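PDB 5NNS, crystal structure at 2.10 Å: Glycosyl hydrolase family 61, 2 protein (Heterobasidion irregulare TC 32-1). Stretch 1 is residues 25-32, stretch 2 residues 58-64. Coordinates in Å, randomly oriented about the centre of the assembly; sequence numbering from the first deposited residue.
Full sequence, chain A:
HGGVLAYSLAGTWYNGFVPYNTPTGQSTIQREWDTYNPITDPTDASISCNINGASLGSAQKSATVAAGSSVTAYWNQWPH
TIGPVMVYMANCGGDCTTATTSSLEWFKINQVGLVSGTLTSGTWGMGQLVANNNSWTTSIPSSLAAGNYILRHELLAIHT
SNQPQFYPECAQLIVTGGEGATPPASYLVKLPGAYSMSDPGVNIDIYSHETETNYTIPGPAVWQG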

ATOM      1  N   GLY A  25     -15.453  10.388 -16.034  1.00 26.34           N
ATOM      2  CA  GLY A  25     -14.455  11.054 -16.870  1.00 26.02           C
ATOM      3  C   GLY A  25     -13.008  10.708 -16.559  1.00 25.98           C
ATOM      4  O   GLY A  25     -12.140  10.866 -17.422  1.00 25.77           O
ATOM      5  N   GLN A  26     -12.730  10.251 -15.336  1.00 25.27           N
ATOM      6  CA  GLN A  26     -11.363   9.909 -14.944  1.00 24.21           C
ATOM      7  C   GLN A  26     -10.992   8.547 -15.520  1.00 23.80           C
ATOM      8  O   GLN A  26     -11.845   7.672 -15.671  1.00 24.24           O
ATOM      9  CB  GLN A  26     -11.207   9.926 -13.418  1.00 24.01           C
ATOM     10  CG  GLN A  26     -11.519  11.279 -12.787  1.00 23.44           C
ATOM     11  CD  GLN A  26     -10.856  11.492 -11.431  1.00 23.27           C
ATOM     12  OE1 GLN A  26      -9.658  11.266 -11.269  1.00 23.13           O
ATOM     13  NE2 GLN A  26     -11.630  11.947 -10.456  1.00 22.81           N
ATOM     14  N   SER A  27      -9.719   8.384 -15.865  1.00 23.02           N
ATOM     15  CA  SER A  27      -9.211   7.130 -16.396  1.00 21.83           C
ATOM     16  C   SER A  27      -7.803   6.905 -15.858  1.00 21.51           C
ATOM     17  O   SER A  27      -6.917   7.741 -16.049  1.00 20.95           O
ATOM     18  CB  SER A  27      -9.210   7.151 -17.926  1.00 21.50           C
ATOM     19  OG  SER A  27      -9.105   5.835 -18.437  1.00 20.95           O
ATOM     20  N   THR A  28      -7.609   5.783 -15.175  1.00 21.08           N
ATOM     21  CA  THR A  28      -6.340   5.494 -14.522  1.00 21.04           C
ATOM     22  C   THR A  28      -6.183   4.014 -14.219  1.00 20.60           C
ATOM     23  O   THR A  28      -7.165   3.269 -14.170  1.00 20.63           O
ATOM     24  CB  THR A  28      -6.179   6.311 -13.211  1.00 21.45           C
ATOM     25  OG1 THR A  28      -5.063   5.818 -12.458  1.00 21.58           O
ATOM     26  CG2 THR A  28      -7.438   6.242 -12.347  1.00 21.80           C
ATOM     27  N   ILE A  29      -4.936   3.600 -14.011  1.00 20.12           N
ATOM     28  CA  ILE A  29      -4.654   2.267 -13.471  1.00 19.64           C
ATOM     29  C   ILE A  29      -5.077   2.136 -12.002  1.00 18.95           C
ATOM     30  O   ILE A  29      -5.249   1.021 -11.500  1.00 19.07           O
ATOM     31  CB  ILE A  29      -3.172   1.853 -13.633  1.00 19.92           C
ATOM     32  CG1 ILE A  29      -2.216   2.787 -12.866  1.00 19.82           C
ATOM     33  CG2 ILE A  29      -2.806   1.783 -15.109  1.00 19.76           C
ATOM     34  CD1 ILE A  29      -0.833   2.200 -12.691  1.00 19.99           C
ATOM     35  N   GLN A  30      -5.237   3.275 -11.330  1.00 18.20           N
ATOM     36  CA  GLN A  30      -5.512   3.323  -9.904  1.00 17.94           C
ATOM     37  C   GLN A  30      -7.001   3.168  -9.587  1.00 17.94           C
ATOM     38  O   GLN A  30      -7.852   3.666 -10.328  1.00 18.47           O
ATOM     39  CB  GLN A  30      -5.008   4.646  -9.332  1.00 17.51           C
ATOM     40  CG  GLN A  30      -4.646   4.572  -7.866  1.00 17.28           C
ATOM     41  CD  GLN A  30      -4.165   5.884  -7.314  1.00 16.97           C
ATOM     42  OE1 GLN A  30      -4.702   6.944  -7.647  1.00 16.56           O
ATOM     43  NE2 GLN A  30      -3.159   5.826  -6.445  1.00 16.40           N
ATOM     44  N   ARG A  31      -7.300   2.482  -8.482  1.00 17.63           N
ATOM     45  CA  ARG A  31      -8.663   2.392  -7.959  1.00 17.26           C
ATOM     46  C   ARG A  31      -9.074   3.723  -7.339  1.00 17.11           C
ATOM     47  O   ARG A  31      -8.228   4.481  -6.846  1.00 16.80           O
ATOM     48  CB  ARG A  31      -8.793   1.267  -6.920  1.00 17.36           C
ATOM     49  CG  ARG A  31      -8.694  -0.144  -7.484  1.00 17.14           C
ATOM     50  CD  ARG A  31      -9.699  -0.378  -8.605  1.00 17.15           C
ATOM     51  NE  ARG A  31      -9.984  -1.798  -8.826  1.00 17.00           N
ATOM     52  CZ  ARG A  31     -10.879  -2.526  -8.151  1.00 16.76           C
ATOM     53  NH1 ARG A  31     -11.612  -2.002  -7.168  1.00 16.71           N
ATOM     54  NH2 ARG A  31     -11.040  -3.806  -8.462  1.00 16.92           N
ATOM     55  N   GLU A  32     -10.378   4.002  -7.383  1.00 16.46           N
ATOM     56  CA  GLU A  32     -10.918   5.280  -6.928  1.00 16.16           C
ATOM     57  C   GLU A  32     -10.695   5.456  -5.433  1.00 15.91           C
ATOM     58  O   GLU A  32     -11.025   4.572  -4.654  1.00 16.29           O
ATOM     59  CB  GLU A  32     -12.415   5.367  -7.238  1.00 16.40           C
ATOM     60  CG  GLU A  32     -13.162   6.531  -6.590  1.00 16.61           C
ATOM     61  CD  GLU A  32     -14.619   6.615  -7.019  1.00 16.97           C
ATOM     62  OE1 GLU A  32     -15.039   5.837  -7.903  1.00 17.50           O
ATOM     63  OE2 GLU A  32     -15.357   7.455  -6.467  1.00 16.94           O
ATOM     64  N   SER A  58     -15.244   0.729 -17.713  1.00 26.97           N
ATOM     65  CA  SER A  58     -14.603   0.831 -19.029  1.00 27.93           C
ATOM     66  C   SER A  58     -13.415   1.810 -19.041  1.00 28.07           C
ATOM     67  O   SER A  58     -12.501   1.650 -19.851  1.00 27.99           O
ATOM     68  CB  SER A  58     -15.626   1.240 -20.091  1.00 27.98           C
ATOM     69  OG  SER A  58     -16.342   2.386 -19.676  1.00 28.40           O
ATOM     70  N   ALA A  59     -13.435   2.808 -18.152  1.00 27.99           N
ATOM     71  CA  ALA A  59     -12.307   3.742 -17.992  1.00 28.47           C
ATOM     72  C   ALA A  59     -11.142   3.184 -17.149  1.00 28.40           C
ATOM     73  O   ALA A  59     -10.085   3.822 -17.067  1.00 28.27           O
ATOM     74  CB  ALA A  59     -12.793   5.061 -17.403  1.00 28.60           C
ATOM     75  N   GLN A  60     -11.326   2.012 -16.532  1.00 27.80           N
ATOM     76  CA  GLN A  60     -10.297   1.400 -15.689  1.00 26.94           C
ATOM     77  C   GLN A  60      -9.158   0.866 -16.546  1.00 26.82           C
ATOM     78  O   GLN A  60      -9.389   0.063 -17.449  1.00 26.95           O
ATOM     79  CB  GLN A  60     -10.897   0.254 -14.864  1.00 26.44           C
ATOM     80  CG  GLN A  60      -9.963  -0.352 -13.817  1.00 26.73           C
ATOM     81  CD  GLN A  60      -9.577   0.631 -12.726  1.00 26.16           C
ATOM     82  OE1 GLN A  60     -10.436   1.260 -12.118  1.00 26.23           O
ATOM     83  NE2 GLN A  60      -8.282   0.760 -12.474  1.00 25.93           N
ATOM     84  N   LYS A  61      -7.936   1.311 -16.258  1.00 26.46           N
ATOM     85  CA  LYS A  61      -6.737   0.818 -16.936  1.00 26.51           C
ATOM     86  C   LYS A  61      -6.006  -0.206 -16.062  1.00 25.46           C
ATOM     87  O   LYS A  61      -6.322  -0.360 -14.881  1.00 24.82           O
ATOM     88  CB  LYS A  61      -5.796   1.979 -17.279  1.00 27.75           C
ATOM     89  CG  LYS A  61      -6.442   3.165 -18.001  1.00 28.73           C
ATOM     90  CD  LYS A  61      -5.442   3.863 -18.930  1.00 29.99           C
ATOM     91  CE  LYS A  61      -5.776   5.327 -19.208  1.00 30.82           C
ATOM     92  NZ  LYS A  61      -5.174   6.280 -18.223  1.00 31.49           N
ATOM     93  N   SER A  62      -5.057  -0.922 -16.670  1.00 25.01           N
ATOM     94  CA  SER A  62      -4.094  -1.783 -15.961  1.00 24.95           C
ATOM     95  C   SER A  62      -2.692  -1.569 -16.551  1.00 24.69           C
ATOM     96  O   SER A  62      -2.549  -1.413 -17.760  1.00 25.16           O
ATOM     97  CB  SER A  62      -4.465  -3.269 -16.084  1.00 24.82           C
ATOM     98  OG  SER A  62      -5.674  -3.584 -15.414  1.00 24.97           O
ATOM     99  N   ALA A  63      -1.664  -1.571 -15.701  1.00 24.20           N
ATOM    100  CA  ALA A  63      -0.281  -1.410 -16.153  1.00 23.35           C
ATOM    101  C   ALA A  63       0.331  -2.778 -16.393  1.00 22.90           C
ATOM    102  O   ALA A  63       0.373  -3.604 -15.484  1.00 21.33           O
ATOM    103  CB  ALA A  63       0.530  -0.648 -15.122  1.00 23.39           C
ATOM    104  N   THR A  64       0.795  -3.022 -17.618  1.00 22.87           N
ATOM    105  CA  THR A  64       1.501  -4.262 -17.936  1.00 22.85           C
ATOM    106  C   THR A  64       2.977  -4.099 -17.605  1.00 22.53           C
ATOM    107  O   THR A  64       3.616  -3.158 -18.076  1.00 22.42           O
ATOM    108  CB  THR A  64       1.330  -4.659 -19.410  1.00 22.89           C
ATOM    109  OG1 THR A  64      -0.066  -4.691 -19.724  1.00 23.11           O
ATOM    110  CG2 THR A  64       1.937  -6.035 -19.675  1.00 23.04           C
TER

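The two stretches run side by side. The first has no regular helix or strand, and the second becomes strand at Ala 63 and Thr 64. Together they bury 430 Å². Three residues account for about half of the cover: Ile 29 on the first stretch, Lys 61 and Gln 60 on the second.

Ile 29 is buried and gives up the largest area. Its CA lies 4.3 Å from the CA of Lys 61, so the backbones are close here. The side chain leaves sideways and lies along the second stretch. Its CG2 is 3.7 Å from CB of Lys 61 and 3.6 Å from N of Ala 63. With chi1 in p and chi2 in t, its CD1 reaches to 4.0 Å from CB of Ala 63. This is an apolar contact between two buried residues, which suits their hydrocarbon side chains. The backbone adds a CA-H...O contact, with CA of Ile 29 3.4 Å from O of Lys 61 and an angle of 166° at the hydrogen.

Lys 61 is the main polar link. Its backbone N donates a hydrogen bond to O of Thr 28, at 3.0 Å and 166°, which is of ordinary length and nearly straight. Its CB points toward the first stretch. The long side chain then runs past Ser 27, with CE 3.5 Å from OG of Ser 27. At its end, NZ makes a weak hydrogen bond of 3.1 Å to O of Ser 27. The residue is exposed overall, which suits a charged side chain, while its chain covers Ser 27.

Gln 60 starts in the other direction. Its CB points away, but chi2 in p helps fold the side chain so that its end comes nearer to the first stretch. There NE2 lies 3.2 Å from O of Ile 29. The same NE2 makes a weak hydrogen bond of 3.3 Å to O of Lys 61, within its own stretch. OE1 is 3.9 Å from CD of Arg 31.

Ser 27 and Ala 59 close the contact at its more open end. OG of Ser 27 donates a hydrogen bond of 2.6 Å to O of Ala 59. A short hydroxyl side chain suits this place because the acceptor is so near. CB of Ala 59 points toward the first stretch and sits 3.3 Å from O of Gln 26, a tight fit.

Thr 28 is buried with its CB pointing away. Its OG1 accepts a hydrogen bond of 2.8 Å from N of Gln 30, which braces the first stretch from within.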